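Local coordinates for Rod shape determining protein RodA (Thermus thermophilus, PDB 6BAR) that probably polymerises lipid-linked disaccharide precursors into peptidoglycan strands during cell wall elongation, acting as a SEDS-family membrane glycosyltransferase, at residues A[12-18]-A[283-287]; A[65-70]-A[116-121]; A[130-134]-A[172-176]; A[157-162]-A[305-310]; A[256-261]-A[329-334]. One frame throughout, in Å; residues are numbered along the deposited sequence.

Contact 1 (A[12-18]-A[283-287]); sequences DWGLVFL and RLFAL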
# COMPACT_ATOMS: atom_id res chain seq x y z
N ASP A 12 -9.08 11.03 13.03
CA ASP A 12 -8.78 12.20 12.22
C ASP A 12 -9.66 12.12 10.99
O ASP A 12 -9.34 11.43 10.02
CB ASP A 12 -7.30 12.25 11.84
CG ASP A 12 -6.99 13.42 10.93
OD1 ASP A 12 -7.12 14.59 11.37
OD2 ASP A 12 -6.61 13.19 9.77
N TRP A 13 -10.79 12.83 11.02
CA TRP A 13 -11.75 12.71 9.93
C TRP A 13 -11.26 13.37 8.64
O TRP A 13 -11.80 13.05 7.57
CB TRP A 13 -13.10 13.31 10.36
CG TRP A 13 -13.65 12.65 11.60
CD1 TRP A 13 -13.45 13.05 12.90
CD2 TRP A 13 -14.47 11.48 11.67
NE1 TRP A 13 -14.10 12.20 13.76
CE2 TRP A 13 -14.74 11.23 13.03
CE3 TRP A 13 -15.01 10.62 10.71
CZ2 TRP A 13 -15.53 10.16 13.46
CZ3 TRP A 13 -15.79 9.55 11.13
CH2 TRP A 13 -16.04 9.33 12.49
N GLY A 14 -10.26 14.25 8.71
CA GLY A 14 -9.70 14.80 7.49
C GLY A 14 -9.12 13.74 6.58
O GLY A 14 -9.36 13.75 5.36
N LEU A 15 -8.35 12.80 7.15
CA LEU A 15 -7.83 11.68 6.36
C LEU A 15 -8.96 10.85 5.78
O LEU A 15 -8.87 10.35 4.65
CB LEU A 15 -6.92 10.82 7.24
CG LEU A 15 -6.34 9.56 6.61
CD1 LEU A 15 -5.46 9.92 5.42
CD2 LEU A 15 -5.55 8.77 7.64
N VAL A 16 -10.05 10.68 6.54
CA VAL A 16 -11.22 9.97 6.04
C VAL A 16 -11.77 10.67 4.80
O VAL A 16 -12.06 10.02 3.78
CB VAL A 16 -12.27 9.85 7.16
CG1 VAL A 16 -13.46 9.04 6.69
CG2 VAL A 16 -11.65 9.23 8.40
N PHE A 17 -11.90 12.00 4.85
CA PHE A 17 -12.41 12.73 3.68
C PHE A 17 -11.45 12.62 2.50
O PHE A 17 -11.89 12.55 1.35
CB PHE A 17 -12.66 14.20 4.00
CG PHE A 17 -12.90 15.06 2.77
CD1 PHE A 17 -14.11 15.01 2.08
CD2 PHE A 17 -11.90 15.91 2.29
CE1 PHE A 17 -14.32 15.78 0.95
CE2 PHE A 17 -12.11 16.69 1.16
CZ PHE A 17 -13.32 16.63 0.49
N LEU A 18 -10.14 12.60 2.77
CA LEU A 18 -9.18 12.47 1.68
C LEU A 18 -9.31 11.12 0.97
O LEU A 18 -9.36 11.05 -0.27
CB LEU A 18 -7.76 12.67 2.21
CG LEU A 18 -7.40 14.04 2.80
CD1 LEU A 18 -5.91 14.13 3.15
CD2 LEU A 18 -7.79 15.18 1.86
N ARG A 283 -1.12 14.24 5.42
CA ARG A 283 -1.88 13.89 6.62
C ARG A 283 -1.35 12.62 7.26
O ARG A 283 -1.35 12.49 8.49
CB ARG A 283 -3.37 13.77 6.30
CG ARG A 283 -4.18 15.04 6.58
CD ARG A 283 -4.02 15.52 8.02
NE ARG A 283 -4.70 16.79 8.27
CZ ARG A 283 -5.92 16.90 8.79
NH1 ARG A 283 -6.46 18.10 8.99
NH2 ARG A 283 -6.61 15.82 9.12
N LEU A 284 -0.89 11.66 6.45
CA LEU A 284 -0.29 10.45 7.01
C LEU A 284 0.97 10.77 7.81
O LEU A 284 1.12 10.32 8.95
CB LEU A 284 0.02 9.44 5.90
CG LEU A 284 -1.18 8.67 5.34
CD1 LEU A 284 -0.76 7.79 4.18
CD2 LEU A 284 -1.82 7.83 6.44
N PHE A 285 1.88 11.55 7.23
CA PHE A 285 3.09 11.90 7.96
C PHE A 285 2.82 12.85 9.12
O PHE A 285 3.61 12.90 10.07
CB PHE A 285 4.13 12.49 6.99
CG PHE A 285 4.89 11.44 6.21
CD1 PHE A 285 5.15 10.20 6.77
CD2 PHE A 285 5.34 11.70 4.93
CE1 PHE A 285 5.85 9.23 6.06
CE2 PHE A 285 6.04 10.73 4.21
CZ PHE A 285 6.30 9.50 4.78
N ALA A 286 1.71 13.60 9.09
CA ALA A 286 1.33 14.43 10.23
C ALA A 286 0.79 13.57 11.36
O ALA A 286 1.10 13.81 12.53
CB ALA A 286 0.28 15.46 9.80
N LEU A 287 -0.04 12.57 11.04
CA LEU A 287 -0.47 11.63 12.06
C LEU A 287 0.70 10.83 12.60
O LEU A 287 0.71 10.45 13.77
CB LEU A 287 -1.54 10.69 11.49
CG LEU A 287 -2.82 11.36 10.97
CD1 LEU A 287 -3.92 10.32 10.80
CD2 LEU A 287 -3.28 12.50 11.88
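Asp12, the N-cap of helix 13-30, meets Arg283 near the C-terminal end of helix 266-288, so that a capping residue doubles as half of an interhelical salt bridge. Its carboxylate OD2 accepts from Leu15 N at 3.2 Å, met from above the carboxylate plane, 51° out of it. The guanidinium uses a single nitrogen: Arg283 NH2 lies 2.6 Å from Asp12 OD1, and a weak, bent hydrogen bond of 2.7 Å runs from Arg283 NH2 to Asp12 OD2. The two planes are 49° apart, not the coplanar two-nitrogen pairing of a bidentate bridge. A bend at chi2 (-55°) turns the arginine chain toward the carboxylate and lays its aliphatic part against the first turns of helix 13-30, where Leu18 CD1 meets Arg283 CG at 3.9 Å; NH2 itself comes near Gly14 CA, where no side chain intervenes. The arginine and the helix N-terminus would probably both favour an ionised Asp12. Beside the bridge the interface is apolar: Leu15 CD2 reaches Leu287 CD1 at 3.9 Å and Leu284 CD2 at 4.0 Å. The short segments run nearly antiparallel, with axes 10.6 Å apart at closest approach. Helix 336-354 borders the pair, His353 touching Asp12 and Leu287 and Leu350 touching Leu15, while helix 294-319 backs Leu284 through Ala304 and Leu287 through Leu300.

Contact 2 (A[65-70]-A[116-121]); sequences LFGLAY and LALAKA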
# COMPACT_ATOMS: atom_id res chain seq x y z
N LEU A 65 -3.35 -5.50 18.01
CA LEU A 65 -2.79 -5.36 16.66
C LEU A 65 -1.28 -5.53 16.67
O LEU A 65 -0.72 -6.22 15.80
CB LEU A 65 -3.17 -4.00 16.07
CG LEU A 65 -2.72 -3.75 14.63
CD1 LEU A 65 -3.31 -4.80 13.71
CD2 LEU A 65 -3.07 -2.36 14.13
N PHE A 66 -0.59 -4.91 17.62
CA PHE A 66 0.86 -5.12 17.69
C PHE A 66 1.24 -6.41 18.39
O PHE A 66 2.39 -6.84 18.28
CB PHE A 66 1.54 -3.93 18.36
CG PHE A 66 1.90 -2.82 17.42
CD1 PHE A 66 0.92 -1.96 16.96
CD2 PHE A 66 3.21 -2.65 16.98
CE1 PHE A 66 1.24 -0.93 16.08
CE2 PHE A 66 3.53 -1.62 16.10
CZ PHE A 66 2.54 -0.76 15.65
N GLY A 67 0.31 -7.05 19.11
CA GLY A 67 0.55 -8.41 19.55
C GLY A 67 0.59 -9.40 18.41
O GLY A 67 1.27 -10.42 18.50
N LEU A 68 -0.14 -9.10 17.33
CA LEU A 68 -0.17 -9.90 16.11
C LEU A 68 0.93 -9.54 15.13
O LEU A 68 0.88 -9.99 13.98
CB LEU A 68 -1.51 -9.75 15.41
CG LEU A 68 -2.68 -10.35 16.17
CD1 LEU A 68 -3.98 -10.02 15.46
CD2 LEU A 68 -2.46 -11.84 16.27
N ALA A 69 1.91 -8.74 15.54
CA ALA A 69 2.92 -8.26 14.59
C ALA A 69 3.73 -9.41 14.02
O ALA A 69 4.00 -9.45 12.82
CB ALA A 69 3.83 -7.24 15.27
N TYR A 70 4.12 -10.36 14.86
CA TYR A 70 4.97 -11.46 14.45
C TYR A 70 4.16 -12.60 13.83
O TYR A 70 4.59 -13.17 12.81
CB TYR A 70 5.80 -11.95 15.65
CG TYR A 70 6.83 -10.93 16.16
CD1 TYR A 70 7.28 -9.90 15.34
CD2 TYR A 70 7.33 -11.01 17.45
CE1 TYR A 70 8.22 -8.97 15.79
CE2 TYR A 70 8.27 -10.08 17.91
CZ TYR A 70 8.70 -9.07 17.07
OH TYR A 70 9.63 -8.16 17.53
N LEU A 116 4.28 -4.11 10.43
CA LEU A 116 4.04 -4.33 11.86
C LEU A 116 5.23 -4.99 12.54
O LEU A 116 5.66 -4.55 13.62
CB LEU A 116 2.79 -5.19 12.05
CG LEU A 116 1.48 -4.43 11.83
CD1 LEU A 116 0.27 -5.35 11.94
CD2 LEU A 116 1.38 -3.29 12.83
N ALA A 117 5.78 -6.04 11.94
CA ALA A 117 6.89 -6.77 12.56
C ALA A 117 8.11 -5.88 12.73
O ALA A 117 8.75 -5.88 13.79
CB ALA A 117 7.24 -8.01 11.72
N LEU A 118 8.45 -5.10 11.71
CA LEU A 118 9.62 -4.23 11.80
C LEU A 118 9.38 -3.09 12.78
O LEU A 118 10.28 -2.73 13.56
CB LEU A 118 10.00 -3.70 10.42
CG LEU A 118 11.48 -3.34 10.23
CD1 LEU A 118 12.37 -4.53 10.56
CD2 LEU A 118 11.74 -2.84 8.83
N ALA A 119 8.17 -2.52 12.79
CA ALA A 119 7.87 -1.46 13.75
C ALA A 119 8.00 -1.96 15.18
O ALA A 119 8.60 -1.29 16.02
CB ALA A 119 6.47 -0.91 13.50
N LYS A 120 7.45 -3.15 15.47
CA LYS A 120 7.52 -3.67 16.84
C LYS A 120 8.94 -4.06 17.22
O LYS A 120 9.41 -3.72 18.31
CB LYS A 120 6.57 -4.86 17.02
CG LYS A 120 6.55 -5.43 18.44
CD LYS A 120 5.70 -6.70 18.54
CE LYS A 120 5.66 -7.25 19.98
NZ LYS A 120 4.83 -8.49 20.11
N ALA A 121 9.65 -4.76 16.34
CA ALA A 121 11.01 -5.16 16.68
C ALA A 121 11.99 -3.99 16.69
O ALA A 121 13.12 -4.16 17.14
CB ALA A 121 11.52 -6.24 15.72
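Leu116 reaches toward 65-70 with both methyls: CD1 meets Leu65 CD1 at 4.0 Å, the two leucines crossing at about a right angle, and CD2 sits over one face of the Phe66 ring, 4.1 Å from its centroid and 16° off the normal, a CH-pi contact. Its CB rests against the Ala69 methyl. Ala117, one residue on, lies beside the start of helix 69-86, its CB 3.7 Å from Ala69 O and close to Tyr70 CD1; the CA atoms of Ala69 and Ala117 are 4.7 Å apart, a close backbone approach that two alanines allow. Here the chain of 65-70 leaves helix 62-67 at Leu68, which also precedes helix 69-86, and the last two turns of helix 106-121 pack into this joint. Ala119 CB touches the Phe66 ring at its edge, while Phe299 of helix 294-319 touches both Leu116 and Ala119. Lys120 is the knob in a hole of Phe66, Gly67, Ala69 and Tyr70. Its chain, anti at every torsion, starts with CB at the edge of Phe66 and runs extended past it, with CD over one face of Tyr70 and 3.3 Å from Phe66 O. At its end NZ makes a weak 3.5 Å hydrogen bond to Phe66 O and an off-centre cation-pi contact with Tyr70, 4.8 Å from the ring centroid. Ala121 CB then lies at the edge of the tyrosine, beside its OH.

Contact 3 (A[130-134]-A[172-176]); sequences VWDYA and LPWRH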
# COMPACT_ATOMS: atom_id res chain seq x y z
N VAL A 130 25.67 -4.83 15.58
CA VAL A 130 25.58 -5.65 14.38
C VAL A 130 24.14 -5.79 13.87
O VAL A 130 23.93 -5.79 12.65
CB VAL A 130 26.22 -7.03 14.62
CG1 VAL A 130 25.52 -7.78 15.75
CG2 VAL A 130 26.23 -7.86 13.34
N TRP A 131 23.15 -5.87 14.77
CA TRP A 131 21.76 -6.10 14.37
C TRP A 131 21.11 -4.89 13.71
O TRP A 131 20.03 -5.04 13.13
CB TRP A 131 20.93 -6.54 15.58
CG TRP A 131 21.30 -7.90 16.13
CD1 TRP A 131 22.25 -8.18 17.07
CD2 TRP A 131 20.71 -9.16 15.77
NE1 TRP A 131 22.30 -9.53 17.31
CE2 TRP A 131 21.36 -10.16 16.53
CE3 TRP A 131 19.70 -9.55 14.88
CZ2 TRP A 131 21.04 -11.51 16.43
CZ3 TRP A 131 19.38 -10.89 14.78
CH2 TRP A 131 20.05 -11.86 15.55
N ASP A 132 21.73 -3.71 13.79
CA ASP A 132 21.24 -2.55 13.04
C ASP A 132 21.19 -2.82 11.55
O ASP A 132 20.39 -2.21 10.82
CB ASP A 132 22.12 -1.32 13.32
CG ASP A 132 22.09 -0.89 14.77
OD1 ASP A 132 21.11 -1.20 15.47
OD2 ASP A 132 23.06 -0.24 15.21
N TYR A 133 22.04 -3.73 11.07
CA TYR A 133 22.04 -4.17 9.68
C TYR A 133 21.23 -5.45 9.49
O TYR A 133 20.49 -5.57 8.51
CB TYR A 133 23.48 -4.41 9.21
CG TYR A 133 24.33 -3.16 9.12
CD1 TYR A 133 24.87 -2.58 10.26
CD2 TYR A 133 24.59 -2.56 7.89
CE1 TYR A 133 25.65 -1.43 10.18
CE2 TYR A 133 25.37 -1.41 7.81
CZ TYR A 133 25.89 -0.85 8.95
OH TYR A 133 26.66 0.29 8.87
N ALA A 134 21.33 -6.37 10.45
CA ALA A 134 20.84 -7.73 10.26
C ALA A 134 19.35 -7.86 10.51
O ALA A 134 18.66 -8.55 9.76
CB ALA A 134 21.61 -8.69 11.17
N LEU A 172 18.86 4.21 11.55
CA LEU A 172 19.67 3.01 11.38
C LEU A 172 20.35 3.08 10.03
O LEU A 172 20.11 4.01 9.24
CB LEU A 172 18.77 1.76 11.49
CG LEU A 172 18.19 1.49 12.88
CD1 LEU A 172 17.41 0.19 12.89
CD2 LEU A 172 19.31 1.45 13.91
N PRO A 173 21.24 2.12 9.72
CA PRO A 173 21.84 2.09 8.37
C PRO A 173 20.81 1.87 7.28
O PRO A 173 20.12 0.84 7.25
CB PRO A 173 22.83 0.92 8.46
CG PRO A 173 22.39 0.12 9.66
CD PRO A 173 21.90 1.16 10.62
N TRP A 174 20.70 2.84 6.37
CA TRP A 174 19.71 2.81 5.31
C TRP A 174 20.30 2.89 3.91
O TRP A 174 19.57 2.66 2.94
CB TRP A 174 18.71 3.95 5.48
CG TRP A 174 19.35 5.30 5.66
CD1 TRP A 174 19.65 5.92 6.84
CD2 TRP A 174 19.74 6.22 4.62
NE1 TRP A 174 20.21 7.15 6.60
CE2 TRP A 174 20.28 7.36 5.25
CE3 TRP A 174 19.69 6.18 3.22
CZ2 TRP A 174 20.76 8.45 4.53
CZ3 TRP A 174 20.17 7.27 2.51
CH2 TRP A 174 20.70 8.38 3.17
N ARG A 175 21.58 3.22 3.78
CA ARG A 175 22.17 3.38 2.45
C ARG A 175 22.20 2.06 1.69
O ARG A 175 21.92 2.03 0.49
CB ARG A 175 23.57 3.98 2.56
CG ARG A 175 23.58 5.35 3.23
CD ARG A 175 24.98 5.73 3.71
NE ARG A 175 24.94 6.76 4.74
CZ ARG A 175 25.10 8.06 4.51
NH1 ARG A 175 25.32 8.48 3.27
NH2 ARG A 175 25.06 8.93 5.51
N HIS A 176 22.51 0.96 2.39
CA HIS A 176 22.48 -0.34 1.72
C HIS A 176 21.09 -0.67 1.20
O HIS A 176 20.96 -1.29 0.14
CB HIS A 176 22.97 -1.44 2.67
CG HIS A 176 22.00 -1.78 3.76
ND1 HIS A 176 21.88 -1.03 4.91
CD2 HIS A 176 21.13 -2.81 3.89
CE1 HIS A 176 20.97 -1.58 5.70
NE2 HIS A 176 20.50 -2.66 5.10
O HOH W 1 19.33 -2.03 8.59
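Pro173, in the turn that joins helix 153-170 to helix 175-184, presses its ring against Asp132 and Tyr133 in the first turn of helix 131-148. The principal aromatic interaction is a CH-pi contact: Pro173 CG stands 3.5 Å from the Tyr133 ring centroid, only 6° off the normal, and CB of the same proline leans over the CE2 and CZ side of that face. With CG of Tyr133 beside its own backbone N, chi1 -67° presents one face of the phenol ring to the proline. His176 approaches the same ring obliquely, the two centroids 5.8 Å apart. Van der Waals contacts continue on Asp132, whose CB lies 3.7 Å from Pro173 CD and whose OD1 lies 3.6 Å from Leu172 CD2, the aspartate and leucine chains crossing at about a right angle. Leu172 also touches Leu122 in the loop after helix 106-121, and Asp132 touches Ile127, which ties the turn to the linker ahead of helix 131-148. No direct hydrogen bond spans the segments. A modelled water at the edge of the His176 ring, in its plane, lies between Asp132 O and Pro173 O, a bridge that is doubtful at this resolution, with the Pro173 O leg long at 3.3 Å.

Contact 4 (A[157-162]-A[305-310]); sequences LVVLFG and GMLGFQ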
# COMPACT_ATOMS: atom_id res chain seq x y z
N LEU A 157 9.63 -3.83 -4.86
CA LEU A 157 10.06 -2.44 -4.72
C LEU A 157 9.28 -1.73 -3.63
O LEU A 157 9.86 -1.00 -2.82
CB LEU A 157 9.89 -1.70 -6.05
CG LEU A 157 10.92 -2.03 -7.13
CD1 LEU A 157 10.65 -1.19 -8.35
CD2 LEU A 157 12.32 -1.81 -6.61
N VAL A 158 7.95 -1.91 -3.60
CA VAL A 158 7.14 -1.28 -2.56
C VAL A 158 7.60 -1.71 -1.18
O VAL A 158 7.82 -0.89 -0.29
CB VAL A 158 5.65 -1.60 -2.77
CG1 VAL A 158 4.83 -0.98 -1.66
CG2 VAL A 158 5.19 -1.10 -4.11
N VAL A 159 7.76 -3.02 -0.99
CA VAL A 159 8.18 -3.56 0.30
C VAL A 159 9.53 -3.00 0.70
O VAL A 159 9.70 -2.48 1.82
CB VAL A 159 8.20 -5.10 0.25
CG1 VAL A 159 8.95 -5.65 1.45
CG2 VAL A 159 6.78 -5.64 0.20
N LEU A 160 10.52 -3.09 -0.19
CA LEU A 160 11.87 -2.64 0.13
C LEU A 160 11.88 -1.15 0.46
O LEU A 160 12.54 -0.72 1.41
CB LEU A 160 12.82 -2.95 -1.02
CG LEU A 160 14.32 -2.79 -0.75
CD1 LEU A 160 14.72 -3.49 0.55
CD2 LEU A 160 15.12 -3.34 -1.92
N PHE A 161 11.15 -0.34 -0.31
CA PHE A 161 11.14 1.08 -0.06
C PHE A 161 10.44 1.41 1.25
O PHE A 161 10.87 2.33 1.97
CB PHE A 161 10.47 1.82 -1.21
CG PHE A 161 10.35 3.28 -0.98
CD1 PHE A 161 11.42 4.11 -1.24
CD2 PHE A 161 9.19 3.82 -0.45
CE1 PHE A 161 11.33 5.46 -1.01
CE2 PHE A 161 9.09 5.16 -0.22
CZ PHE A 161 10.16 5.99 -0.50
N GLY A 162 9.37 0.69 1.58
CA GLY A 162 8.79 0.83 2.90
C GLY A 162 9.81 0.57 4.00
O GLY A 162 9.95 1.38 4.93
N GLY A 305 5.02 5.76 3.20
CA GLY A 305 6.06 5.56 2.21
C GLY A 305 5.64 4.62 1.11
O GLY A 305 5.77 4.93 -0.08
N MET A 306 5.12 3.45 1.48
CA MET A 306 4.68 2.49 0.47
C MET A 306 3.62 3.09 -0.45
O MET A 306 3.66 2.91 -1.68
CB MET A 306 4.16 1.23 1.15
CG MET A 306 5.25 0.41 1.82
SD MET A 306 4.64 -1.15 2.50
CE MET A 306 6.19 -2.00 2.76
N LEU A 307 2.67 3.83 0.13
CA LEU A 307 1.61 4.42 -0.68
C LEU A 307 2.16 5.44 -1.67
O LEU A 307 1.93 5.35 -2.89
CB LEU A 307 0.56 5.04 0.24
CG LEU A 307 -0.88 5.09 -0.23
CD1 LEU A 307 -1.80 5.16 0.96
CD2 LEU A 307 -1.09 6.29 -1.13
N GLY A 308 2.89 6.44 -1.15
CA GLY A 308 3.52 7.41 -2.02
C GLY A 308 4.41 6.78 -3.08
O GLY A 308 4.50 7.28 -4.20
N PHE A 309 5.06 5.67 -2.74
CA PHE A 309 5.96 5.04 -3.70
C PHE A 309 5.19 4.40 -4.84
O PHE A 309 5.62 4.50 -6.00
CB PHE A 309 6.84 3.99 -3.00
CG PHE A 309 7.87 3.38 -3.91
CD1 PHE A 309 9.06 4.04 -4.18
CD2 PHE A 309 7.66 2.13 -4.48
CE1 PHE A 309 10.01 3.47 -5.00
CE2 PHE A 309 8.62 1.56 -5.31
CZ PHE A 309 9.79 2.23 -5.57
N GLN A 310 4.06 3.75 -4.56
CA GLN A 310 3.24 3.25 -5.67
C GLN A 310 2.78 4.40 -6.55
O GLN A 310 2.79 4.29 -7.79
CB GLN A 310 2.05 2.47 -5.15
CG GLN A 310 2.45 1.22 -4.40
CD GLN A 310 1.34 0.20 -4.35
OE1 GLN A 310 1.30 -0.63 -3.44
NE2 GLN A 310 0.43 0.26 -5.32
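Phe309 CB lies 3.5 Å from Phe161 CD2, and from there the side chain reaches toward segment 157-162 of helix 153-170, crossing Phe161 obliquely. Phe309 CG lies just outside the rim of the Phe161 ring, and CD1 stands over the face toward the rim, 3.5 Å from Phe161 CG. The other branch turns to the helix itself: Phe309 CD2 meets Val158 CG2 at 4.1 Å, CE2 meets Leu157 CB at 3.6 Å, and CZ touches the same CB. The two rings form an offset stack, planes 20° apart and centroids separated by 4.6 Å, while Phe161 CB sits over the centre of the Phe309 face. Helices 153-170 and 294-319, both predicted to span the membrane, cross here in the interior of the bundle at 135°, with short-segment axes 8.6 Å apart. Glycines on each helix keep the approach close: Gly162 CA packs on Met306 CG, and Gly305 O meets the edge of Phe161. Met306, extended beyond CG, passes its CB by Val158 CG1 and carries CE to Val159 CA, 3.5 Å away. Val158 CG2 touches Gln310 CG, whose amide NE2 makes a weak hydrogen bond to Thr328 O. Leu181 of helix 175-184 flanks Leu157 and Phe161, and Lys111 of helix 106-121 reaches Val158.

Contact 5 (A[256-261]-A[329-334]); sequences FVFSVW and LPLFSY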
# COMPACT_ATOMS: atom_id res chain seq x y z
N PHE A 256 -5.05 1.80 -17.93
CA PHE A 256 -6.23 2.17 -18.72
C PHE A 256 -7.24 2.99 -17.92
O PHE A 256 -8.26 3.39 -18.48
CB PHE A 256 -6.91 0.92 -19.31
CG PHE A 256 -7.83 0.17 -18.36
CD1 PHE A 256 -7.33 -0.62 -17.34
CD2 PHE A 256 -9.21 0.21 -18.54
CE1 PHE A 256 -8.19 -1.32 -16.49
CE2 PHE A 256 -10.07 -0.48 -17.70
CZ PHE A 256 -9.55 -1.25 -16.68
N VAL A 257 -6.95 3.26 -16.65
CA VAL A 257 -7.79 4.11 -15.80
C VAL A 257 -7.13 5.48 -15.68
O VAL A 257 -7.82 6.49 -15.52
CB VAL A 257 -8.00 3.45 -14.42
CG1 VAL A 257 -9.05 4.22 -13.62
CG2 VAL A 257 -8.40 2.00 -14.59
N PHE A 258 -5.80 5.51 -15.77
CA PHE A 258 -5.08 6.77 -15.60
C PHE A 258 -4.74 7.43 -16.93
O PHE A 258 -4.71 8.66 -17.02
CB PHE A 258 -3.81 6.54 -14.78
CG PHE A 258 -3.00 7.78 -14.59
CD1 PHE A 258 -3.34 8.70 -13.60
CD2 PHE A 258 -1.90 8.04 -15.39
CE1 PHE A 258 -2.60 9.85 -13.42
CE2 PHE A 258 -1.16 9.19 -15.21
CZ PHE A 258 -1.50 10.09 -14.23
N SER A 259 -4.46 6.64 -17.97
CA SER A 259 -4.18 7.21 -19.28
C SER A 259 -5.41 7.92 -19.85
O SER A 259 -5.26 8.87 -20.64
CB SER A 259 -3.70 6.12 -20.25
OG SER A 259 -4.72 5.15 -20.49
N VAL A 260 -6.61 7.50 -19.46
CA VAL A 260 -7.84 8.14 -19.89
C VAL A 260 -8.15 9.37 -19.04
O VAL A 260 -8.64 10.38 -19.55
CB VAL A 260 -8.99 7.12 -19.85
CG1 VAL A 260 -10.27 7.72 -20.41
CG2 VAL A 260 -8.61 5.85 -20.61
N TRP A 261 -7.86 9.32 -17.73
CA TRP A 261 -8.08 10.48 -16.87
C TRP A 261 -7.13 11.62 -17.24
O TRP A 261 -7.54 12.79 -17.25
CB TRP A 261 -7.89 10.10 -15.40
CG TRP A 261 -7.77 11.28 -14.45
CD1 TRP A 261 -6.61 11.94 -14.09
CD2 TRP A 261 -8.83 11.94 -13.75
NE1 TRP A 261 -6.90 12.96 -13.22
CE2 TRP A 261 -8.25 12.99 -12.99
CE3 TRP A 261 -10.22 11.76 -13.69
CZ2 TRP A 261 -9.01 13.83 -12.18
CZ3 TRP A 261 -10.97 12.60 -12.89
CH2 TRP A 261 -10.36 13.63 -12.14
N LEU A 329 -2.57 2.50 -9.11
CA LEU A 329 -2.71 3.73 -8.35
C LEU A 329 -3.65 3.46 -7.19
O LEU A 329 -4.82 3.14 -7.42
CB LEU A 329 -3.24 4.84 -9.24
CG LEU A 329 -2.90 6.25 -8.79
CD1 LEU A 329 -1.40 6.39 -8.64
CD2 LEU A 329 -3.43 7.22 -9.81
N PRO A 330 -3.19 3.56 -5.94
CA PRO A 330 -4.02 3.13 -4.81
C PRO A 330 -5.31 3.95 -4.67
O PRO A 330 -5.30 5.18 -4.79
CB PRO A 330 -3.10 3.32 -3.60
CG PRO A 330 -1.99 4.23 -4.08
CD PRO A 330 -1.83 3.94 -5.53
N LEU A 331 -6.42 3.23 -4.44
CA LEU A 331 -7.76 3.79 -4.25
C LEU A 331 -8.36 4.33 -5.55
O LEU A 331 -9.56 4.61 -5.61
CB LEU A 331 -7.76 4.91 -3.19
CG LEU A 331 -7.36 4.59 -1.75
CD1 LEU A 331 -7.16 5.88 -0.97
CD2 LEU A 331 -8.41 3.72 -1.09
N PHE A 332 -7.54 4.46 -6.60
CA PHE A 332 -7.95 5.10 -7.84
C PHE A 332 -8.02 4.14 -9.02
O PHE A 332 -9.02 4.11 -9.75
CB PHE A 332 -7.00 6.26 -8.17
CG PHE A 332 -7.45 7.09 -9.34
CD1 PHE A 332 -8.43 8.05 -9.18
CD2 PHE A 332 -6.88 6.91 -10.60
CE1 PHE A 332 -8.84 8.82 -10.26
CE2 PHE A 332 -7.29 7.68 -11.68
CZ PHE A 332 -8.27 8.63 -11.51
N SER A 333 -6.96 3.37 -9.26
CA SER A 333 -6.94 2.48 -10.41
C SER A 333 -7.86 1.28 -10.18
O SER A 333 -8.26 0.98 -9.05
CB SER A 333 -5.52 2.00 -10.70
OG SER A 333 -5.48 1.21 -11.88
N TYR A 334 -8.19 0.60 -11.27
CA TYR A 334 -9.10 -0.54 -11.21
C TYR A 334 -8.42 -1.74 -10.57
O TYR A 334 -7.25 -2.02 -10.81
CB TYR A 334 -9.58 -0.91 -12.62
CG TYR A 334 -10.37 -2.20 -12.64
CD1 TYR A 334 -11.70 -2.23 -12.25
CD2 TYR A 334 -9.78 -3.39 -13.03
CE1 TYR A 334 -12.43 -3.40 -12.26
CE2 TYR A 334 -10.49 -4.57 -13.04
CZ TYR A 334 -11.82 -4.57 -12.65
OH TYR A 334 -12.54 -5.74 -12.66
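Val257, Trp261 and their neighbours make an apolar, largely aromatic contact with the loop 329-334, joining segment 256-261, which leads into helix 258-264, to the turn between helices 294-319 and 336-354. Its ring pair is edge-to-face (T-shaped): the edge of Phe332 at CZ meets one face of Trp261, 4.0 Å from Trp261 CG, with the planes at 80° and the chains crossing at about a right angle. Val257 splits its methyls, CG1 lying near Phe332 O and CG2 3.7 Å from Tyr334 CB. Phe256 takes the crowded rotamer between backbone N and carbonyl carbon (chi1 82°), which folds its ring under Val257 CG2 and brings CZ to 4.1 Å from Tyr334 CB. Farther along, Phe258 CD1 meets Leu329 CD2 at 4.1 Å. The loop is folded by its own backbone, Leu329 O accepting from both Phe332 N and Ser333 N. Helices 13-30 and 266-288 border the contact: Asn29 ND2 donates to Val257 O, and Tyr277 OH is hydrogen-bonded to Pro330 O. With no hydrogen bond running directly between the two segments, their mutual fit depends on shape and ring orientation, while these outside polar partners help fix the backbones.

Overall arrangement
The contacts spread through one bundle, with contact 4 innermost, its centre about 7 Å from that of the chain. It touches two others: Leu307 CD2 packs on Pro330 CG of contact 5 at 3.7 Å, and Leu284 CD1 of contact 1 lies 4.3 Å from Leu307 CD1. Contacts 1 and 4 are further joined by helices 266-288 and 294-319, consecutive in the chain. Contacts 2 and 3, about 19 Å apart between centres, are joined in sequence by helices 106-121 and 131-148. Contact 5 lies across the chain's centre from both, its centre about 32 Å and about 36 Å from theirs. A bound monoolein lipid comes within about 7 Å of the Tyr334 side chain in contact 5.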